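Local coordinates for outer membrane protein Omp121 (Bacteroides thetaiotaomicron, PDB 5FQ8) that probably imports a nutrient across the outer membrane as a TonB-dependent receptor, and binds calcium and magnesium ions, at residues B[519-524]-B[549-554]; B[543-548]-B[559-564]; B[638-643]-B[691-696]. All blocks are in the same frame, centred on the assembly; numbering follows the deposited sequence.

Contact 1 of 3, residues B[519-524]-B[549-554]; sequences ELRRLM and SSTLPK
S550 stands where the chain leaves strand 538-549 and turns from its neighbour, strand 513-534. Just before it, L523 and S549 form an antiparallel non-hydrogen-bonded pair. S550 N donates to R522 O at 2.8 Å, nearly along the C=O axis. S550 CB points toward the strand, and OG accepts R522 N at 3.2 Å, almost straight (169°). A side-chain oxygen thus takes the N-H a continuing strand would meet with a carbonyl. OG also donates to a water that donates to L520 O.

R521 CG sits between the backbone N and C (chi1 59°), and the chain bends at chi3 (-58°). T551 OG1 likewise lies between N and C, with CG2 anti to the carbonyl carbon. This sets CG2 over one face of the R521 guanidinium and OG1 to bond A598 O. R521 NH2 forms a salt bridge with D597. D597 also bonds S549 OG, which receives a weak bond from T551 N. L523 CG is anti to N, and CD1 rests 3.7 Å from S549 CB.

Strand 472-495 flanks 519-524, pairing R485 with R521 and N483 with L523. R522 NE forms a salt bridge with E484 on it, and NH1 hydrogen-bonds the backbone of another protein's chain.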
loop_
_atom_site.group_PDB
_atom_site.type_symbol
_atom_site.label_atom_id
_atom_site.label_comp_id
_atom_site.label_asym_id
_atom_site.label_seq_id
_atom_site.Cartn_x
_atom_site.Cartn_y
_atom_site.Cartn_z
ATOM N N GLU B 519 -5.952 -10.906 -15.067
ATOM C CA GLU B 519 -6.097 -11.311 -16.462
ATOM C C GLU B 519 -6.955 -12.560 -16.568
ATOM O O GLU B 519 -6.973 -13.394 -15.668
ATOM C CB GLU B 519 -4.765 -11.620 -17.126
ATOM C CG GLU B 519 -3.669 -10.661 -16.867
ATOM C CD GLU B 519 -2.397 -11.140 -17.458
ATOM O OE1 GLU B 519 -2.327 -12.346 -17.723
ATOM O OE2 GLU B 519 -1.478 -10.331 -17.678
ATOM N N LEU B 520 -7.629 -12.709 -17.705
ATOM C CA LEU B 520 -8.475 -13.870 -17.949
ATOM C C LEU B 520 -8.496 -14.172 -19.434
ATOM O O LEU B 520 -8.656 -13.267 -20.250
ATOM C CB LEU B 520 -9.886 -13.624 -17.443
ATOM C CG LEU B 520 -10.902 -14.739 -17.594
ATOM C CD1 LEU B 520 -10.517 -15.859 -16.694
ATOM C CD2 LEU B 520 -12.269 -14.240 -17.227
ATOM N N ARG B 521 -8.337 -15.437 -19.782
ATOM C CA ARG B 521 -8.295 -15.846 -21.176
ATOM C C ARG B 521 -8.966 -17.193 -21.312
ATOM O O ARG B 521 -8.873 -18.035 -20.423
ATOM C CB ARG B 521 -6.870 -15.939 -21.691
ATOM C CG ARG B 521 -6.022 -16.903 -20.916
ATOM C CD ARG B 521 -4.574 -16.859 -21.335
ATOM N NE ARG B 521 -4.415 -17.138 -22.749
ATOM C CZ ARG B 521 -3.317 -16.855 -23.426
ATOM N NH1 ARG B 521 -2.299 -16.291 -22.803
ATOM N NH2 ARG B 521 -3.245 -17.130 -24.719
ATOM N N ARG B 522 -9.642 -17.389 -22.427
ATOM C CA ARG B 522 -10.374 -18.619 -22.662
ATOM C C ARG B 522 -10.057 -19.154 -24.047
ATOM O O ARG B 522 -9.717 -18.403 -24.963
ATOM C CB ARG B 522 -11.871 -18.413 -22.507
ATOM C CG ARG B 522 -12.295 -18.200 -21.078
ATOM C CD ARG B 522 -13.800 -18.126 -20.925
ATOM N NE ARG B 522 -14.155 -18.006 -19.519
ATOM C CZ ARG B 522 -14.847 -17.004 -18.995
ATOM N NH1 ARG B 522 -15.294 -16.030 -19.765
ATOM N NH2 ARG B 522 -15.102 -16.996 -17.699
ATOM N N LEU B 523 -10.162 -20.467 -24.180
ATOM C CA LEU B 523 -9.899 -21.135 -25.440
ATOM C C LEU B 523 -10.790 -22.354 -25.533
ATOM O O LEU B 523 -11.017 -23.043 -24.539
ATOM C CB LEU B 523 -8.435 -21.547 -25.549
ATOM C CG LEU B 523 -8.023 -22.316 -26.800
ATOM C CD1 LEU B 523 -7.641 -21.368 -27.900
ATOM C CD2 LEU B 523 -6.878 -23.209 -26.479
ATOM N N MET B 524 -11.302 -22.609 -26.714
ATOM C CA MET B 524 -11.995 -23.853 -26.983
ATOM C C MET B 524 -11.474 -24.424 -28.288
ATOM O O MET B 524 -11.105 -23.681 -29.201
ATOM C CB MET B 524 -13.493 -23.652 -27.058
ATOM C CG MET B 524 -14.122 -23.317 -25.740
ATOM S SD MET B 524 -15.882 -23.086 -25.914
ATOM C CE MET B 524 -15.921 -21.550 -26.787
ATOM N N SER B 549 -9.806 -18.727 -29.828
ATOM C CA SER B 549 -9.085 -18.112 -28.728
ATOM C C SER B 549 -9.701 -16.775 -28.350
ATOM O O SER B 549 -10.133 -16.005 -29.213
ATOM C CB SER B 549 -7.623 -17.911 -29.079
ATOM O OG SER B 549 -6.920 -17.446 -27.950
ATOM N N SER B 550 -9.726 -16.501 -27.053
ATOM C CA SER B 550 -10.213 -15.208 -26.613
ATOM C C SER B 550 -9.207 -14.091 -26.851
ATOM O O SER B 550 -9.605 -12.927 -26.893
ATOM C CB SER B 550 -10.587 -15.261 -25.140
ATOM O OG SER B 550 -9.502 -14.848 -24.351
ATOM N N THR B 551 -7.927 -14.396 -27.026
ATOM C CA THR B 551 -6.937 -13.340 -27.135
ATOM C C THR B 551 -6.653 -12.927 -28.563
ATOM O O THR B 551 -5.738 -12.134 -28.785
ATOM C CB THR B 551 -5.646 -13.756 -26.453
ATOM O OG1 THR B 551 -5.168 -14.961 -27.041
ATOM C CG2 THR B 551 -5.881 -13.988 -24.999
ATOM N N LEU B 552 -7.380 -13.405 -29.485
ATOM C CA LEU B 552 -7.250 -12.913 -30.842
ATOM C C LEU B 552 -8.438 -12.025 -31.197
ATOM O O LEU B 552 -9.488 -12.121 -30.564
ATOM C CB LEU B 552 -7.156 -14.086 -31.822
ATOM C CG LEU B 552 -5.839 -14.878 -31.794
ATOM C CD1 LEU B 552 -5.902 -16.105 -32.665
ATOM C CD2 LEU B 552 -4.676 -14.008 -32.220
ATOM N N PRO B 553 -8.312 -11.127 -32.180
ATOM C CA PRO B 553 -9.426 -10.233 -32.515
ATOM C C PRO B 553 -10.728 -10.987 -32.739
ATOM O O PRO B 553 -10.739 -12.098 -33.265
ATOM C CB PRO B 553 -8.949 -9.549 -33.797
ATOM C CG PRO B 553 -7.513 -9.545 -33.706
ATOM C CD PRO B 553 -7.114 -10.789 -32.963
ATOM N N LYS B 554 -11.832 -10.358 -32.334
ATOM C CA LYS B 554 -13.126 -11.026 -32.357
ATOM C C LYS B 554 -13.441 -11.604 -33.727
ATOM O O LYS B 554 -14.046 -12.672 -33.831
ATOM C CB LYS B 554 -14.231 -10.055 -31.923
ATOM C CG LYS B 554 -14.267 -9.770 -30.427
ATOM C CD LYS B 554 -15.468 -8.938 -30.002
ATOM C CE LYS B 554 -15.240 -7.468 -30.322
ATOM N NZ LYS B 554 -16.260 -6.557 -29.733
HETATM O O HOH W 1 -8.259 -12.612 -23.235
#

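Contact 2 of 3, residues B[543-548]-B[559-564]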
loop_
_atom_site.group_PDB
_atom_site.type_symbol
_atom_site.label_atom_id
_atom_site.label_comp_id
_atom_site.label_asym_id
_atom_site.label_seq_id
_atom_site.Cartn_x
_atom_site.Cartn_y
_atom_site.Cartn_z
ATOM N N THR B 543 -3.209 -35.703 -37.665
ATOM C CA THR B 543 -3.767 -34.876 -36.604
ATOM C C THR B 543 -4.365 -33.601 -37.174
ATOM O O THR B 543 -3.855 -33.036 -38.139
ATOM C CB THR B 543 -2.718 -34.491 -35.579
ATOM O OG1 THR B 543 -1.641 -33.829 -36.238
ATOM C CG2 THR B 543 -2.201 -35.699 -34.861
ATOM N N ALA B 544 -5.439 -33.137 -36.544
ATOM C CA ALA B 544 -6.116 -31.911 -36.949
ATOM C C ALA B 544 -6.789 -31.290 -35.739
ATOM O O ALA B 544 -7.411 -31.995 -34.942
ATOM C CB ALA B 544 -7.155 -32.174 -38.037
ATOM N N ARG B 545 -6.665 -29.973 -35.607
ATOM C CA ARG B 545 -7.270 -29.271 -34.489
ATOM C C ARG B 545 -7.639 -27.864 -34.910
ATOM O O ARG B 545 -6.847 -27.177 -35.552
ATOM C CB ARG B 545 -6.341 -29.211 -33.279
ATOM C CG ARG B 545 -6.922 -28.410 -32.143
ATOM C CD ARG B 545 -6.224 -28.660 -30.825
ATOM N NE ARG B 545 -6.816 -27.828 -29.788
ATOM C CZ ARG B 545 -6.676 -28.032 -28.488
ATOM N NH1 ARG B 545 -5.959 -29.042 -28.054
ATOM N NH2 ARG B 545 -7.262 -27.223 -27.629
ATOM N N ASN B 546 -8.838 -27.440 -34.542
ATOM C CA ASN B 546 -9.245 -26.054 -34.702
ATOM C C ASN B 546 -9.531 -25.466 -33.333
ATOM O O ASN B 546 -10.213 -26.088 -32.517
ATOM C CB ASN B 546 -10.464 -25.916 -35.608
ATOM C CG ASN B 546 -10.646 -24.496 -36.108
ATOM O OD1 ASN B 546 -10.157 -24.138 -37.182
ATOM N ND2 ASN B 546 -11.326 -23.672 -35.317
ATOM N N ASP B 547 -9.006 -24.276 -33.088
ATOM C CA ASP B 547 -9.138 -23.604 -31.813
ATOM C C ASP B 547 -9.860 -22.284 -32.008
ATOM O O ASP B 547 -9.862 -21.710 -33.094
ATOM C CB ASP B 547 -7.776 -23.344 -31.176
ATOM C CG ASP B 547 -7.135 -24.586 -30.672
ATOM O OD1 ASP B 547 -7.860 -25.568 -30.476
ATOM O OD2 ASP B 547 -5.908 -24.579 -30.468
ATOM N N TRP B 548 -10.491 -21.816 -30.943
ATOM C CA TRP B 548 -11.080 -20.485 -30.891
ATOM C C TRP B 548 -10.537 -19.810 -29.649
ATOM O O TRP B 548 -10.767 -20.286 -28.537
ATOM C CB TRP B 548 -12.600 -20.549 -30.841
ATOM C CG TRP B 548 -13.272 -21.031 -32.071
ATOM C CD1 TRP B 548 -13.833 -20.272 -33.035
ATOM C CD2 TRP B 548 -13.512 -22.390 -32.442
ATOM N NE1 TRP B 548 -14.396 -21.061 -34.001
ATOM C CE2 TRP B 548 -14.213 -22.371 -33.657
ATOM C CE3 TRP B 548 -13.193 -23.623 -31.871
ATOM C CZ2 TRP B 548 -14.596 -23.532 -34.314
ATOM C CZ3 TRP B 548 -13.575 -24.772 -32.525
ATOM C CH2 TRP B 548 -14.264 -24.719 -33.734
ATOM N N PHE B 559 -8.334 -20.551 -35.557
ATOM C CA PHE B 559 -7.195 -21.023 -36.333
ATOM C C PHE B 559 -7.170 -22.542 -36.380
ATOM O O PHE B 559 -7.499 -23.213 -35.404
ATOM C CB PHE B 559 -5.861 -20.493 -35.794
ATOM C CG PHE B 559 -5.646 -20.719 -34.325
ATOM C CD1 PHE B 559 -6.107 -19.817 -33.405
ATOM C CD2 PHE B 559 -4.927 -21.802 -33.875
ATOM C CE1 PHE B 559 -5.886 -20.004 -32.078
ATOM C CE2 PHE B 559 -4.702 -21.991 -32.549
ATOM C CZ PHE B 559 -5.179 -21.096 -31.650
ATOM N N PHE B 560 -6.766 -23.073 -37.528
ATOM C CA PHE B 560 -6.730 -24.503 -37.782
ATOM C C PHE B 560 -5.308 -24.928 -38.101
ATOM O O PHE B 560 -4.619 -24.264 -38.871
ATOM C CB PHE B 560 -7.652 -24.851 -38.938
ATOM C CG PHE B 560 -7.434 -26.216 -39.511
ATOM C CD1 PHE B 560 -8.101 -27.307 -39.002
ATOM C CD2 PHE B 560 -6.584 -26.404 -40.579
ATOM C CE1 PHE B 560 -7.908 -28.542 -39.531
ATOM C CE2 PHE B 560 -6.390 -27.640 -41.112
ATOM C CZ PHE B 560 -7.052 -28.710 -40.592
ATOM N N TYR B 561 -4.879 -26.048 -37.532
ATOM C CA TYR B 561 -3.540 -26.559 -37.810
ATOM C C TYR B 561 -3.501 -28.079 -37.931
ATOM O O TYR B 561 -3.848 -28.794 -36.986
ATOM C CB TYR B 561 -2.548 -26.105 -36.740
ATOM C CG TYR B 561 -3.020 -26.174 -35.306
ATOM C CD1 TYR B 561 -3.902 -25.240 -34.805
ATOM C CD2 TYR B 561 -2.547 -27.142 -34.442
ATOM C CE1 TYR B 561 -4.323 -25.277 -33.510
ATOM C CE2 TYR B 561 -2.963 -27.178 -33.133
ATOM C CZ TYR B 561 -3.853 -26.232 -32.678
ATOM O OH TYR B 561 -4.291 -26.227 -31.389
ATOM N N PRO B 562 -3.068 -28.604 -39.069
ATOM C CA PRO B 562 -3.005 -30.054 -39.238
ATOM C C PRO B 562 -1.603 -30.599 -39.117
ATOM O O PRO B 562 -0.639 -29.849 -38.964
ATOM C CB PRO B 562 -3.537 -30.248 -40.656
ATOM C CG PRO B 562 -3.180 -28.963 -41.372
ATOM C CD PRO B 562 -2.833 -27.916 -40.344
ATOM N N GLY B 563 -1.487 -31.918 -39.205
ATOM C CA GLY B 563 -0.193 -32.572 -39.143
ATOM C C GLY B 563 -0.257 -33.987 -39.672
ATOM O O GLY B 563 -1.330 -34.576 -39.803
ATOM N N ILE B 564 0.914 -34.530 -39.972
ATOM C CA ILE B 564 1.029 -35.904 -40.439
ATOM C C ILE B 564 2.377 -36.443 -39.991
ATOM O O ILE B 564 3.388 -35.744 -40.062
ATOM C CB ILE B 564 0.847 -35.981 -41.968
ATOM C CG1 ILE B 564 0.831 -37.429 -42.434
ATOM C CG2 ILE B 564 1.926 -35.201 -42.681
ATOM C CD1 ILE B 564 0.564 -37.603 -43.911
#
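Y561 and F559 both tuck CG in between their own backbone N and C (chi1 43° and 52°). R545 CG is anti to N, and its chain runs extended to NE. D547 CG is anti to its carbonyl carbon. These torsions gather the four side chains on one face of the hairpin of strands 538-549 and 558-569.

The R545 chain runs alongside the Y561 ring in the same direction, its guanidinium tilted only 15° from the ring plane. R545 CB makes a CH-pi contact over the Y561 face, 4.2 Å from the centroid. D547 CB does the same over the F559 ring, at 3.9 Å. Y561 OH donates to D547 OD2 at 2.5 Å. OD2 lies at the edge of the Y561 ring, in its plane, but is met from above the carboxylate plane. R545 NE forms a salt bridge with D547 OD1 at 2.6 Å, on its syn lone pair and close to the guanidinium plane. R545 NH2 also bonds N481 OD1, and NH1 weakly reaches A151 O of the plug domain.

The backbone is antiparallel, with hydrogen-bonded pairs T543-G563, R545-Y561 and D547-F559. R545 N to Y561 O is a weak bond at 3.4 Å. On the other face, N546 OD1 touches F560 CB at 3.1 Å, and ND2 bonds S558 OG.

D547 is gripped at both oxygens, OD1 by R545 and OD2 by the Y561 hydroxyl. Both would probably favour its ionised form and fix the rotation of the buried carboxylate.

Contact 3 of 3, residues B[638-643]-B[691-696]; sequences NTLSPE and NMNLGK
The flat carboxamide of N693 takes S641 N in its own plane, on a lone pair of OD1, at 3.1 Å (angle at H 161°). S641 OG lies over one face of the amide, nearly above OD1, and gives it a weak bond from outside the plane. At the other end of the amide, ND2 gives a weak bond to S641 O, with the atoms 2.6 Å apart. One amide thus serves both the N-H and the C=O of a single residue. In the TonB-dependent receptor barrel, this joins the loop before strand 643-656 to the end of the short strand 689-693.

N693 CB points toward the loop, with CG anti to the carbonyl carbon. S641 OG lies between its own N and carbonyl carbon (chi1 60°), which turns it to OD1. ND2 has a second partner in K674 O, so the amide also ties the loop to strand 661-680. An alanine at N693 would probably loosen the loop, since all three bonds to S641 and the one to K674 would go.

N691 turns to other partners, S678 OG and M602 O. P553 packs against L640, whose CG is anti to its carbonyl carbon. One branch of L640 reaches across to the strand backbone: CD2 lies 3.8 Å from N691 O and 3.9 Å from M692 CA.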
loop_
_atom_site.group_PDB
_atom_site.type_symbol
_atom_site.label_atom_id
_atom_site.label_comp_id
_atom_site.label_asym_id
_atom_site.label_seq_id
_atom_site.Cartn_x
_atom_site.Cartn_y
_atom_site.Cartn_z
ATOM N N ASN B 638 -6.287 -4.669 -34.200
ATOM C CA ASN B 638 -7.358 -5.611 -34.466
ATOM C C ASN B 638 -7.173 -6.323 -35.795
ATOM O O ASN B 638 -8.066 -7.056 -36.225
ATOM C CB ASN B 638 -8.715 -4.902 -34.419
ATOM C CG ASN B 638 -8.791 -3.717 -35.353
ATOM O OD1 ASN B 638 -7.779 -3.237 -35.853
ATOM N ND2 ASN B 638 -9.997 -3.230 -35.589
ATOM N N THR B 639 -6.033 -6.114 -36.448
ATOM C CA THR B 639 -5.666 -6.801 -37.672
ATOM C C THR B 639 -4.807 -8.026 -37.415
ATOM O O THR B 639 -4.418 -8.705 -38.368
ATOM C CB THR B 639 -4.924 -5.849 -38.601
ATOM O OG1 THR B 639 -4.037 -5.054 -37.819
ATOM C CG2 THR B 639 -5.887 -4.950 -39.305
ATOM N N LEU B 640 -4.508 -8.322 -36.156
ATOM C CA LEU B 640 -3.782 -9.532 -35.805
ATOM C C LEU B 640 -4.386 -10.751 -36.481
ATOM O O LEU B 640 -5.599 -10.834 -36.672
ATOM C CB LEU B 640 -3.807 -9.732 -34.298
ATOM C CG LEU B 640 -3.215 -8.581 -33.514
ATOM C CD1 LEU B 640 -3.328 -8.864 -32.045
ATOM C CD2 LEU B 640 -1.782 -8.442 -33.928
ATOM N N SER B 641 -3.523 -11.683 -36.855
ATOM C CA SER B 641 -3.870 -13.032 -37.263
ATOM C C SER B 641 -3.147 -14.020 -36.359
ATOM O O SER B 641 -2.198 -13.647 -35.664
ATOM C CB SER B 641 -3.475 -13.268 -38.721
ATOM O OG SER B 641 -2.085 -13.094 -38.856
ATOM N N PRO B 642 -3.560 -15.281 -36.337
ATOM C CA PRO B 642 -2.961 -16.230 -35.396
ATOM C C PRO B 642 -1.512 -16.535 -35.728
ATOM O O PRO B 642 -1.006 -16.231 -36.802
ATOM C CB PRO B 642 -3.826 -17.479 -35.552
ATOM C CG PRO B 642 -5.083 -16.994 -36.143
ATOM C CD PRO B 642 -4.716 -15.865 -37.026
ATOM N N GLU B 643 -0.837 -17.150 -34.767
ATOM C CA GLU B 643 0.509 -17.653 -34.980
ATOM C C GLU B 643 0.454 -19.074 -35.518
ATOM O O GLU B 643 -0.454 -19.843 -35.207
ATOM C CB GLU B 643 1.307 -17.609 -33.674
ATOM C CG GLU B 643 2.542 -18.511 -33.645
ATOM C CD GLU B 643 3.323 -18.462 -32.343
ATOM O OE1 GLU B 643 3.359 -17.405 -31.695
ATOM O OE2 GLU B 643 3.914 -19.495 -31.967
ATOM N N ASN B 691 1.666 -3.825 -31.386
ATOM C CA ASN B 691 1.464 -5.264 -31.423
ATOM C C ASN B 691 1.214 -5.687 -32.858
ATOM O O ASN B 691 0.252 -5.232 -33.480
ATOM C CB ASN B 691 0.283 -5.662 -30.544
ATOM C CG ASN B 691 0.499 -5.346 -29.098
ATOM O OD1 ASN B 691 1.625 -5.256 -28.627
ATOM N ND2 ASN B 691 -0.591 -5.193 -28.372
ATOM N N MET B 692 2.068 -6.549 -33.395
ATOM C CA MET B 692 1.794 -7.062 -34.725
ATOM C C MET B 692 2.368 -8.456 -34.860
ATOM O O MET B 692 3.121 -8.921 -34.007
ATOM C CB MET B 692 2.339 -6.126 -35.802
ATOM C CG MET B 692 3.742 -5.619 -35.570
ATOM S SD MET B 692 4.038 -4.034 -36.367
ATOM C CE MET B 692 2.980 -4.141 -37.779
ATOM N N ASN B 693 1.964 -9.129 -35.931
ATOM C CA ASN B 693 2.480 -10.454 -36.243
ATOM C C ASN B 693 3.906 -10.362 -36.752
ATOM O O ASN B 693 4.176 -9.663 -37.728
ATOM C CB ASN B 693 1.603 -11.111 -37.302
ATOM C CG ASN B 693 0.165 -11.205 -36.879
ATOM O OD1 ASN B 693 -0.688 -10.533 -37.425
ATOM N ND2 ASN B 693 -0.113 -12.041 -35.899
ATOM N N LEU B 694 4.816 -11.086 -36.115
ATOM C CA LEU B 694 6.210 -11.024 -36.518
ATOM C C LEU B 694 6.470 -11.904 -37.733
ATOM O O LEU B 694 5.569 -12.507 -38.320
ATOM C CB LEU B 694 7.126 -11.446 -35.379
ATOM C CG LEU B 694 7.209 -10.591 -34.132
ATOM C CD1 LEU B 694 8.396 -10.999 -33.315
ATOM C CD2 LEU B 694 7.303 -9.146 -34.495
ATOM N N GLY B 695 7.727 -11.969 -38.114
ATOM C CA GLY B 695 8.162 -12.903 -39.126
ATOM C C GLY B 695 8.459 -14.267 -38.539
ATOM O O GLY B 695 8.033 -14.614 -37.438
ATOM N N LYS B 696 9.214 -15.045 -39.296
ATOM C CA LYS B 696 9.581 -16.395 -38.904
ATOM C C LYS B 696 10.802 -16.388 -37.998
ATOM O O LYS B 696 11.819 -15.770 -38.311
ATOM C CB LYS B 696 9.861 -17.243 -40.141
ATOM C CG LYS B 696 8.669 -17.410 -41.047
ATOM C CD LYS B 696 9.037 -18.010 -42.382
ATOM C CE LYS B 696 7.816 -18.108 -43.229
ATOM N NZ LYS B 696 8.010 -18.968 -44.390
#

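In the fold
The three contacts lie on the same side of the chain's centre. Contacts 1 and 2 have centres about 17 Å apart. They join through the adjacent strands 513-534 and 538-549, where M524 O and W548 N are 2.6 Å apart in a probable hydrogen bond. Contact 3 is about 15 Å from contact 1 and about 18 Å from contact 2, centre to centre. P642 links all three: its CG lies 3.7 Å from L552 CD1 and 3.6 Å from F559 CB. The R522 side chain of contact 1 is about 5 Å from a bound KR0 lipid. At contact 3, the N691 side chain is about 13 Å from the magnesium ion.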